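Local coordinates for guanine nucleotide exchange factor SRM1 (Saccharomyces cerevisiae, PDB 3OF7), which promotes exchange of GDP for GTP on the GTPases GSP1 and GSP2, binds chromatin and controls RNA metabolism and nuclear transport, at residues I262-E266 against N267-A271; I318-E322 against H323-I327; V382-S386 against H387-A391; W401-G404 against E405-A408. All blocks are in the same frame, centred on the assembly; numbering follows the deposited sequence.

Contact 1. Residues I262-E266 against N267-A271; sequences IASGE and NHCFA
A263 and F270 form an antiparallel hydrogen-bonded pair: A263 N gives its hydrogen to F270 O at 3.1 Å, F270 N returns one to A263 O at 2.7 Å. The strands run at 164° to each other, and a further bond from G265 N to H268 O (2.7 Å) closes the chain around the corner residues E266 and N267. On one face of the pair A263 CB meets F270 CB at 4.3 Å, both side chains touching I318 of the next sheet; the other face carries I262, S264, C269 and A271. H268 holds CG between its backbone N and carbonyl carbon (chi1 62°), which folds the imidazole back so that G265 CA sits over the ring face, 4.2 Å from its centroid; a side chain at G265 would collide with that ring. N267 reaches Q233 and Q235, and an alanine here would probably open a gap beside those glutamines. E266 extends away from N267-A271, and its OE2 bonds to S386 OG. This is the inner beta hairpin of a blade in the seven-bladed RCC1 propeller.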
loop_
_atom_site.group_PDB
_atom_site.type_symbol
_atom_site.label_atom_id
_atom_site.label_comp_id
_atom_site.label_asym_id
_atom_site.label_seq_id
_atom_site.Cartn_x
_atom_site.Cartn_y
_atom_site.Cartn_z
ATOM N N ILE A 262 8.240 -4.006 8.056
ATOM C CA ILE A 262 8.491 -2.793 7.269
ATOM C C ILE A 262 7.205 -2.318 6.591
ATOM O O ILE A 262 6.336 -3.121 6.246
ATOM C CB ILE A 262 9.612 -2.990 6.221
ATOM C CG1 ILE A 262 9.364 -4.240 5.373
ATOM C CG2 ILE A 262 11.002 -3.057 6.901
ATOM C CD1 ILE A 262 10.213 -4.312 4.105
ATOM N N ALA A 263 7.092 -1.007 6.413
ATOM C CA ALA A 263 5.986 -0.419 5.668
ATOM C C ALA A 263 6.527 0.829 5.010
ATOM O O ALA A 263 7.526 1.393 5.474
ATOM C CB ALA A 263 4.825 -0.076 6.594
ATOM N N SER A 264 5.871 1.268 3.938
ATOM C CA SER A 264 6.347 2.421 3.193
ATOM C C SER A 264 5.193 3.290 2.716
ATOM O O SER A 264 4.164 2.771 2.272
ATOM C CB SER A 264 7.187 1.952 2.002
ATOM O OG SER A 264 7.823 3.051 1.378
ATOM N N GLY A 265 5.358 4.605 2.850
ATOM C CA GLY A 265 4.563 5.571 2.094
ATOM C C GLY A 265 5.231 5.804 0.744
ATOM O O GLY A 265 6.087 5.012 0.320
ATOM N N GLU A 266 4.858 6.884 0.061
ATOM C CA GLU A 266 5.400 7.134 -1.269
ATOM C C GLU A 266 6.910 7.394 -1.231
ATOM O O GLU A 266 7.678 6.738 -1.945
ATOM C CB GLU A 266 4.643 8.268 -1.964
ATOM C CG GLU A 266 3.219 7.852 -2.317
ATOM C CD GLU A 266 2.541 8.755 -3.332
ATOM O OE1 GLU A 266 3.175 9.698 -3.857
ATOM O OE2 GLU A 266 1.351 8.502 -3.611
ATOM N N ASN A 267 7.315 8.328 -0.379
ATOM C CA ASN A 267 8.715 8.747 -0.275
ATOM C C ASN A 267 9.229 8.745 1.168
ATOM O O ASN A 267 10.267 9.347 1.476
ATOM C CB ASN A 267 8.885 10.138 -0.901
ATOM C CG ASN A 267 8.541 10.158 -2.373
ATOM O OD1 ASN A 267 9.019 9.327 -3.153
ATOM N ND2 ASN A 267 7.701 11.113 -2.769
ATOM N N HIS A 268 8.493 8.078 2.053
ATOM C CA HIS A 268 8.922 7.895 3.440
ATOM C C HIS A 268 8.620 6.471 3.870
ATOM O O HIS A 268 7.796 5.789 3.243
ATOM C CB HIS A 268 8.270 8.915 4.381
ATOM C CG HIS A 268 6.777 8.815 4.454
ATOM N ND1 HIS A 268 6.111 8.460 5.610
ATOM C CD2 HIS A 268 5.821 9.039 3.523
ATOM C CE1 HIS A 268 4.808 8.466 5.384
ATOM N NE2 HIS A 268 4.606 8.814 4.127
ATOM N N CYS A 269 9.276 6.024 4.937
ATOM C CA CYS A 269 9.307 4.605 5.263
ATOM C C CYS A 269 9.236 4.364 6.759
ATOM O O CYS A 269 9.545 5.249 7.555
ATOM C CB CYS A 269 10.596 3.984 4.721
ATOM S SG CYS A 269 10.927 4.330 2.986
ATOM N N PHE A 270 8.839 3.149 7.122
ATOM C CA PHE A 270 8.723 2.740 8.514
ATOM C C PHE A 270 9.369 1.389 8.740
ATOM O O PHE A 270 9.315 0.503 7.875
ATOM C CB PHE A 270 7.258 2.664 8.933
ATOM C CG PHE A 270 6.587 3.989 8.984
ATOM C CD1 PHE A 270 6.629 4.749 10.142
ATOM C CD2 PHE A 270 5.933 4.491 7.861
ATOM C CE1 PHE A 270 6.026 5.990 10.192
ATOM C CE2 PHE A 270 5.322 5.731 7.906
ATOM C CZ PHE A 270 5.367 6.481 9.065
ATOM N N ALA A 271 9.976 1.238 9.914
ATOM C CA ALA A 271 10.487 -0.053 10.353
ATOM C C ALA A 271 10.176 -0.237 11.836
ATOM O O ALA A 271 10.333 0.687 12.637
ATOM C CB ALA A 271 11.975 -0.165 10.090
#

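Contact 2. Residues I318-E322 against H323-I327; sequences IAAGE and HHSLI
The inner hairpin of another RCC1 propeller blade turns at E322 and H323, where the two side chains lie alongside each other and point the same way. E322 carries CG anti to its backbone nitrogen (chi1 -170°) and then runs extended, which sets the methylene over the imidazole of H323: CG stands 3.5 Å from the ring centroid, close to the ring normal, a CH-pi contact. The carboxylate follows over the same ring, its plane only 12° from that of the imidazole, so that the two flat groups are stacked, with CD 3.5 Å from H323 CE1. Both polar ends have partners outside the hairpin: the E322 carboxylate has one in H387, and H323 ND1 bonds to R339 NH1.

Behind the turn the backbones pair in antiparallel fashion. L326 N meets A319 O at 2.7 Å, nearly along the C=O axis, while A319 N reaches L326 O within the carbonyl plane at 2.9 Å. G321 N adds a bond to H324 O nearer the corner. The face bearing I318, A320, S325 and I327 is fitted closely: A320 CB lies 3.4 Å from H324 O. On the same face I318 CG1 meets I327 CG1 at 4.2 Å. S325 OG finds its hydrogen-bond partner in Q288 O.

That same face is laid against strand 268-273, where F270 touches I318 and S325. A319 and L326 occupy the reverse face and pack on V382 of strand 379-384, and strand 334-337 continues the sheet outward beside strand 324-329.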
loop_
_atom_site.group_PDB
_atom_site.type_symbol
_atom_site.label_atom_id
_atom_site.label_comp_id
_atom_site.label_asym_id
_atom_site.label_seq_id
_atom_site.Cartn_x
_atom_site.Cartn_y
_atom_site.Cartn_z
ATOM N N ILE A 318 0.937 -0.713 9.369
ATOM C CA ILE A 318 1.042 0.684 9.000
ATOM C C ILE A 318 0.675 0.819 7.525
ATOM O O ILE A 318 1.006 -0.044 6.724
ATOM C CB ILE A 318 2.486 1.204 9.220
ATOM C CG1 ILE A 318 2.899 1.081 10.694
ATOM C CG2 ILE A 318 2.622 2.656 8.746
ATOM C CD1 ILE A 318 4.395 1.122 10.887
ATOM N N ALA A 319 -0.035 1.888 7.179
ATOM C CA ALA A 319 -0.246 2.240 5.787
ATOM C C ALA A 319 0.107 3.702 5.642
ATOM O O ALA A 319 -0.150 4.492 6.552
ATOM C CB ALA A 319 -1.698 1.996 5.385
ATOM N N ALA A 320 0.680 4.080 4.505
ATOM C CA ALA A 320 1.034 5.488 4.298
ATOM C C ALA A 320 0.899 5.915 2.843
ATOM O O ALA A 320 1.143 5.123 1.934
ATOM C CB ALA A 320 2.460 5.774 4.830
ATOM N N GLY A 321 0.510 7.170 2.634
ATOM C CA GLY A 321 0.365 7.727 1.294
ATOM C C GLY A 321 1.492 8.664 0.923
ATOM O O GLY A 321 2.629 8.454 1.332
ATOM N N GLU A 322 1.188 9.700 0.143
ATOM C CA GLU A 322 2.211 10.685 -0.211
ATOM C C GLU A 322 2.657 11.515 1.004
ATOM O O GLU A 322 3.861 11.679 1.256
ATOM C CB GLU A 322 1.757 11.596 -1.360
ATOM C CG GLU A 322 2.905 12.464 -1.881
ATOM C CD GLU A 322 2.565 13.287 -3.102
ATOM O OE1 GLU A 322 1.372 13.518 -3.395
ATOM O OE2 GLU A 322 3.523 13.732 -3.755
ATOM N N HIS A 323 1.688 12.029 1.757
ATOM C CA HIS A 323 1.995 12.995 2.815
ATOM C C HIS A 323 1.313 12.697 4.138
ATOM O O HIS A 323 1.185 13.593 4.982
ATOM C CB HIS A 323 1.610 14.413 2.373
ATOM C CG HIS A 323 2.321 14.888 1.146
ATOM N ND1 HIS A 323 1.682 15.583 0.142
ATOM C CD2 HIS A 323 3.623 14.809 0.781
ATOM C CE1 HIS A 323 2.560 15.898 -0.798
ATOM N NE2 HIS A 323 3.745 15.435 -0.434
ATOM N N HIS A 324 0.878 11.454 4.326
ATOM C CA HIS A 324 0.264 11.046 5.595
ATOM C C HIS A 324 0.594 9.607 5.928
ATOM O O HIS A 324 0.980 8.828 5.050
ATOM C CB HIS A 324 -1.258 11.248 5.576
ATOM C CG HIS A 324 -1.995 10.266 4.720
ATOM N ND1 HIS A 324 -2.889 9.351 5.239
ATOM C CD2 HIS A 324 -1.977 10.058 3.383
ATOM C CE1 HIS A 324 -3.393 8.626 4.259
ATOM N NE2 HIS A 324 -2.861 9.040 3.121
ATOM N N SER A 325 0.441 9.265 7.202
ATOM C CA SER A 325 0.723 7.920 7.671
ATOM C C SER A 325 -0.353 7.452 8.626
ATOM O O SER A 325 -0.928 8.258 9.346
ATOM C CB SER A 325 2.068 7.892 8.382
ATOM O OG SER A 325 3.072 8.356 7.504
ATOM N N LEU A 326 -0.593 6.144 8.640
ATOM C CA LEU A 326 -1.620 5.555 9.494
ATOM C C LEU A 326 -1.053 4.365 10.247
ATOM O O LEU A 326 -0.587 3.407 9.641
ATOM C CB LEU A 326 -2.833 5.120 8.665
ATOM C CG LEU A 326 -3.467 6.179 7.759
ATOM C CD1 LEU A 326 -4.535 5.535 6.897
ATOM C CD2 LEU A 326 -4.055 7.345 8.568
ATOM N N ILE A 327 -1.094 4.442 11.570
ATOM C CA ILE A 327 -0.503 3.410 12.411
ATOM C C ILE A 327 -1.598 2.687 13.177
ATOM O O ILE A 327 -2.289 3.286 13.997
ATOM C CB ILE A 327 0.538 4.005 13.380
ATOM C CG1 ILE A 327 1.677 4.666 12.587
ATOM C CG2 ILE A 327 1.092 2.908 14.309
ATOM C CD1 ILE A 327 2.440 5.745 13.362
#

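Contact 3. Residues V382-S386 against H387-A391; sequences VAAGS and HHSVA
H388 folds back over G385, and H387 over S386, because of their first torsions. In H388, chi1 of 67° leaves CG flanked by both backbone N and carbonyl carbon, and the imidazole comes to stand with G385 N above its centre and NE2 3.9 Å from G385 CA, where a side chain would clash. H387 has CG anti to its carbonyl carbon (chi1 -64°), and this lays the ring over the preceding carbonyl: S386 O approaches one face, 3.2 Å from H387 CG. The H387 nitrogens serve two carboxylates, ND1 bonding to E344 OE2 and NE2 to E322 OE1; a phenylalanine in its place would probably leave the carboxylates of E344 and E322 without their imidazole partner. G385 N to H388 O (2.8 Å) closes the turn; further along the strands A383 N bonds to V390 O at 2.8 Å and V390 N to A383 O at 2.9 Å. V382 CG2 touches A391 CB at 4.1 Å on the face shared with A384 and S389. This face meets L326 and H324 of strand 324-329; A383 and V390 on the other pack against C439 of strand 432-439, which also adjoins H388, and strand 398-402 continues the sheet beyond strand 388-393.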
loop_
_atom_site.group_PDB
_atom_site.type_symbol
_atom_site.label_atom_id
_atom_site.label_comp_id
_atom_site.label_asym_id
_atom_site.label_seq_id
_atom_site.Cartn_x
_atom_site.Cartn_y
_atom_site.Cartn_z
ATOM N N VAL A 382 -5.810 -1.464 7.397
ATOM C CA VAL A 382 -5.850 -0.110 6.855
ATOM C C VAL A 382 -5.025 -0.061 5.565
ATOM O O VAL A 382 -4.060 -0.805 5.414
ATOM C CB VAL A 382 -5.359 0.921 7.922
ATOM C CG1 VAL A 382 -3.900 0.668 8.332
ATOM C CG2 VAL A 382 -5.564 2.363 7.467
ATOM N N ALA A 383 -5.431 0.807 4.637
ATOM C CA ALA A 383 -4.683 1.042 3.415
ATOM C C ALA A 383 -4.735 2.530 3.102
ATOM O O ALA A 383 -5.675 3.218 3.489
ATOM C CB ALA A 383 -5.267 0.245 2.272
ATOM N N ALA A 384 -3.725 3.012 2.391
ATOM C CA ALA A 384 -3.628 4.427 2.044
ATOM C C ALA A 384 -3.164 4.565 0.614
ATOM O O ALA A 384 -2.251 3.842 0.182
ATOM C CB ALA A 384 -2.658 5.131 2.982
ATOM N N GLY A 385 -3.806 5.473 -0.119
ATOM C CA GLY A 385 -3.367 5.858 -1.463
ATOM C C GLY A 385 -2.728 7.233 -1.345
ATOM O O GLY A 385 -2.365 7.637 -0.246
ATOM N N SER A 386 -2.602 7.967 -2.449
ATOM C CA SER A 386 -1.823 9.211 -2.399
ATOM C C SER A 386 -2.358 10.191 -1.349
ATOM O O SER A 386 -1.586 10.706 -0.517
ATOM C CB SER A 386 -1.735 9.873 -3.778
ATOM O OG SER A 386 -0.972 9.062 -4.651
ATOM N N HIS A 387 -3.670 10.435 -1.389
ATOM C CA HIS A 387 -4.322 11.391 -0.476
ATOM C C HIS A 387 -5.669 10.911 0.072
ATOM O O HIS A 387 -6.488 11.715 0.512
ATOM C CB HIS A 387 -4.443 12.770 -1.143
ATOM C CG HIS A 387 -3.113 13.375 -1.439
ATOM N ND1 HIS A 387 -2.422 14.130 -0.518
ATOM C CD2 HIS A 387 -2.297 13.243 -2.511
ATOM C CE1 HIS A 387 -1.247 14.464 -1.021
ATOM N NE2 HIS A 387 -1.146 13.938 -2.229
ATOM N N HIS A 388 -5.878 9.596 0.063
ATOM C CA HIS A 388 -7.073 9.004 0.658
ATOM C C HIS A 388 -6.682 7.734 1.398
ATOM O O HIS A 388 -5.556 7.241 1.268
ATOM C CB HIS A 388 -8.140 8.722 -0.411
ATOM C CG HIS A 388 -7.756 7.646 -1.379
ATOM N ND1 HIS A 388 -8.281 6.373 -1.324
ATOM C CD2 HIS A 388 -6.881 7.648 -2.412
ATOM C CE1 HIS A 388 -7.764 5.643 -2.296
ATOM N NE2 HIS A 388 -6.906 6.390 -2.965
ATOM N N SER A 389 -7.609 7.221 2.197
ATOM C CA SER A 389 -7.373 6.011 2.953
ATOM C C SER A 389 -8.657 5.206 3.034
ATOM O O SER A 389 -9.754 5.741 2.851
ATOM C CB SER A 389 -6.886 6.331 4.365
ATOM O OG SER A 389 -5.830 7.285 4.354
ATOM N N VAL A 390 -8.497 3.918 3.307
ATOM C CA VAL A 390 -9.606 3.013 3.553
ATOM C C VAL A 390 -9.190 2.105 4.706
ATOM O O VAL A 390 -8.110 1.508 4.676
ATOM C CB VAL A 390 -9.957 2.155 2.304
ATOM C CG1 VAL A 390 -11.140 1.213 2.591
ATOM C CG2 VAL A 390 -10.258 3.034 1.093
ATOM N N ALA A 391 -10.036 2.029 5.731
ATOM C CA ALA A 391 -9.813 1.119 6.858
ATOM C C ALA A 391 -10.977 0.137 6.992
ATOM O O ALA A 391 -12.109 0.446 6.610
ATOM C CB ALA A 391 -9.624 1.907 8.151
#

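Contact 4. Residues W401-G404 against E405-A408; sequences WGFG and ETYA
G404 O and Y407 N make the one direct hydrogen bond across the two segments, at 3.0 Å, closing a type I beta turn; the donor stands 57° out of the carbonyl plane. A water bridges the same bend. It donates to F403 O at 2.7 Å, accepts from A408 N at 3.1 Å and bonds to T406 OG1 at 2.6 Å. The packing rests on F403 and E405, whose side chains run side by side in the same direction. With CG anti to the backbone nitrogen (chi1 -172°), the F403 ring swings forward until E405 N lies over the centre of one face; the apolar touch is E405 CB against F403 CZ, at 3.4 Å. The carboxylate carbon E405 CD lies beside F403 CZ, and the carboxylate plane is turned 55° from that of the ring. G404 N bonds to D417 OD1 and T406 O to T36 OG1, tying the turn to the far end of the same loop and to the loop after strand 30-34. A Trp-Gly strand end leading into a loop recurs in most of the RCC1 repeats, and here it starts the connection toward the outermost strand of a propeller blade.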
loop_
_atom_site.group_PDB
_atom_site.type_symbol
_atom_site.label_atom_id
_atom_site.label_comp_id
_atom_site.label_asym_id
_atom_site.label_seq_id
_atom_site.Cartn_x
_atom_site.Cartn_y
_atom_site.Cartn_z
ATOM N N TRP A 401 -11.816 8.029 3.894
ATOM C CA TRP A 401 -11.711 9.466 4.095
ATOM C C TRP A 401 -10.554 10.032 3.282
ATOM O O TRP A 401 -9.733 9.281 2.736
ATOM C CB TRP A 401 -11.532 9.811 5.578
ATOM C CG TRP A 401 -10.214 9.371 6.206
ATOM C CD1 TRP A 401 -9.126 10.160 6.463
ATOM C CD2 TRP A 401 -9.875 8.057 6.679
ATOM N NE1 TRP A 401 -8.136 9.426 7.069
ATOM C CE2 TRP A 401 -8.564 8.130 7.207
ATOM C CE3 TRP A 401 -10.548 6.823 6.699
ATOM C CZ2 TRP A 401 -7.911 7.018 7.758
ATOM C CZ3 TRP A 401 -9.899 5.714 7.244
ATOM C CH2 TRP A 401 -8.591 5.821 7.770
ATOM N N GLY A 402 -10.507 11.358 3.205
ATOM C CA GLY A 402 -9.442 12.040 2.497
ATOM C C GLY A 402 -9.927 12.740 1.243
ATOM O O GLY A 402 -11.077 13.168 1.162
ATOM N N PHE A 403 -9.021 12.867 0.281
ATOM C CA PHE A 403 -9.268 13.577 -0.968
ATOM C C PHE A 403 -10.442 12.958 -1.729
ATOM O O PHE A 403 -10.468 11.749 -1.962
ATOM C CB PHE A 403 -7.996 13.530 -1.809
ATOM C CG PHE A 403 -8.038 14.386 -3.049
ATOM C CD1 PHE A 403 -7.698 13.846 -4.282
ATOM C CD2 PHE A 403 -8.392 15.731 -2.979
ATOM C CE1 PHE A 403 -7.712 14.641 -5.444
ATOM C CE2 PHE A 403 -8.397 16.537 -4.117
ATOM C CZ PHE A 403 -8.065 15.988 -5.355
ATOM N N GLY A 404 -11.415 13.789 -2.100
ATOM C CA GLY A 404 -12.661 13.292 -2.677
ATOM C C GLY A 404 -12.847 13.460 -4.173
ATOM O O GLY A 404 -13.725 12.831 -4.765
ATOM N N GLU A 405 -12.030 14.307 -4.790
ATOM C CA GLU A 405 -12.221 14.686 -6.194
ATOM C C GLU A 405 -12.161 13.519 -7.202
ATOM O O GLU A 405 -12.779 13.572 -8.261
ATOM C CB GLU A 405 -11.218 15.781 -6.555
ATOM C CG GLU A 405 -11.308 16.354 -7.950
ATOM C CD GLU A 405 -10.310 17.480 -8.136
ATOM O OE1 GLU A 405 -10.430 18.493 -7.418
ATOM O OE2 GLU A 405 -9.395 17.342 -8.974
ATOM N N THR A 406 -11.426 12.464 -6.876
ATOM C CA THR A 406 -11.334 11.332 -7.798
ATOM C C THR A 406 -12.249 10.168 -7.400
ATOM O O THR A 406 -12.228 9.117 -8.044
ATOM C CB THR A 406 -9.885 10.839 -7.962
ATOM O OG1 THR A 406 -9.274 10.739 -6.674
ATOM C CG2 THR A 406 -9.084 11.818 -8.844
ATOM N N TYR A 407 -13.049 10.378 -6.352
ATOM C CA TYR A 407 -14.049 9.402 -5.858
ATOM C C TYR A 407 -13.411 8.120 -5.324
ATOM O O TYR A 407 -14.069 7.084 -5.222
ATOM C CB TYR A 407 -15.104 9.070 -6.934
ATOM C CG TYR A 407 -15.662 10.294 -7.622
ATOM C CD1 TYR A 407 -16.634 11.082 -7.000
ATOM C CD2 TYR A 407 -15.205 10.678 -8.884
ATOM C CE1 TYR A 407 -17.143 12.219 -7.619
ATOM C CE2 TYR A 407 -15.709 11.820 -9.515
ATOM C CZ TYR A 407 -16.678 12.578 -8.876
ATOM O OH TYR A 407 -17.188 13.701 -9.486
ATOM N N ALA A 408 -12.128 8.203 -4.978
ATOM C CA ALA A 408 -11.380 7.055 -4.470
ATOM C C ALA A 408 -11.886 6.606 -3.094
ATOM O O ALA A 408 -11.612 5.484 -2.658
ATOM C CB ALA A 408 -9.891 7.391 -4.412
HETATM O O HOH W 1 -10.632 10.903 -4.519
#

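From the N terminus, contact 1 closes the hairpin of strands 259-264 and 268-273, contact 2 that of 315-320 and 324-329, and contact 3 that of 379-384 and 388-393; contact 4 then bends the loop after strand 398-402. All follow in series, with no nesting or crossing. Each hairpin ends one RCC1 repeat, while the outer two strands of its blade come from the next. The turns are chained together round the propeller centre: E266 N meets G321 O and E322 N meets S386 O, each at 3.0 Å. Contacts 3 and 4 share a sheet, joined where F403 N meets H387 O, whereas contacts 1 and 4 stay about 11 Å apart at their nearest atoms.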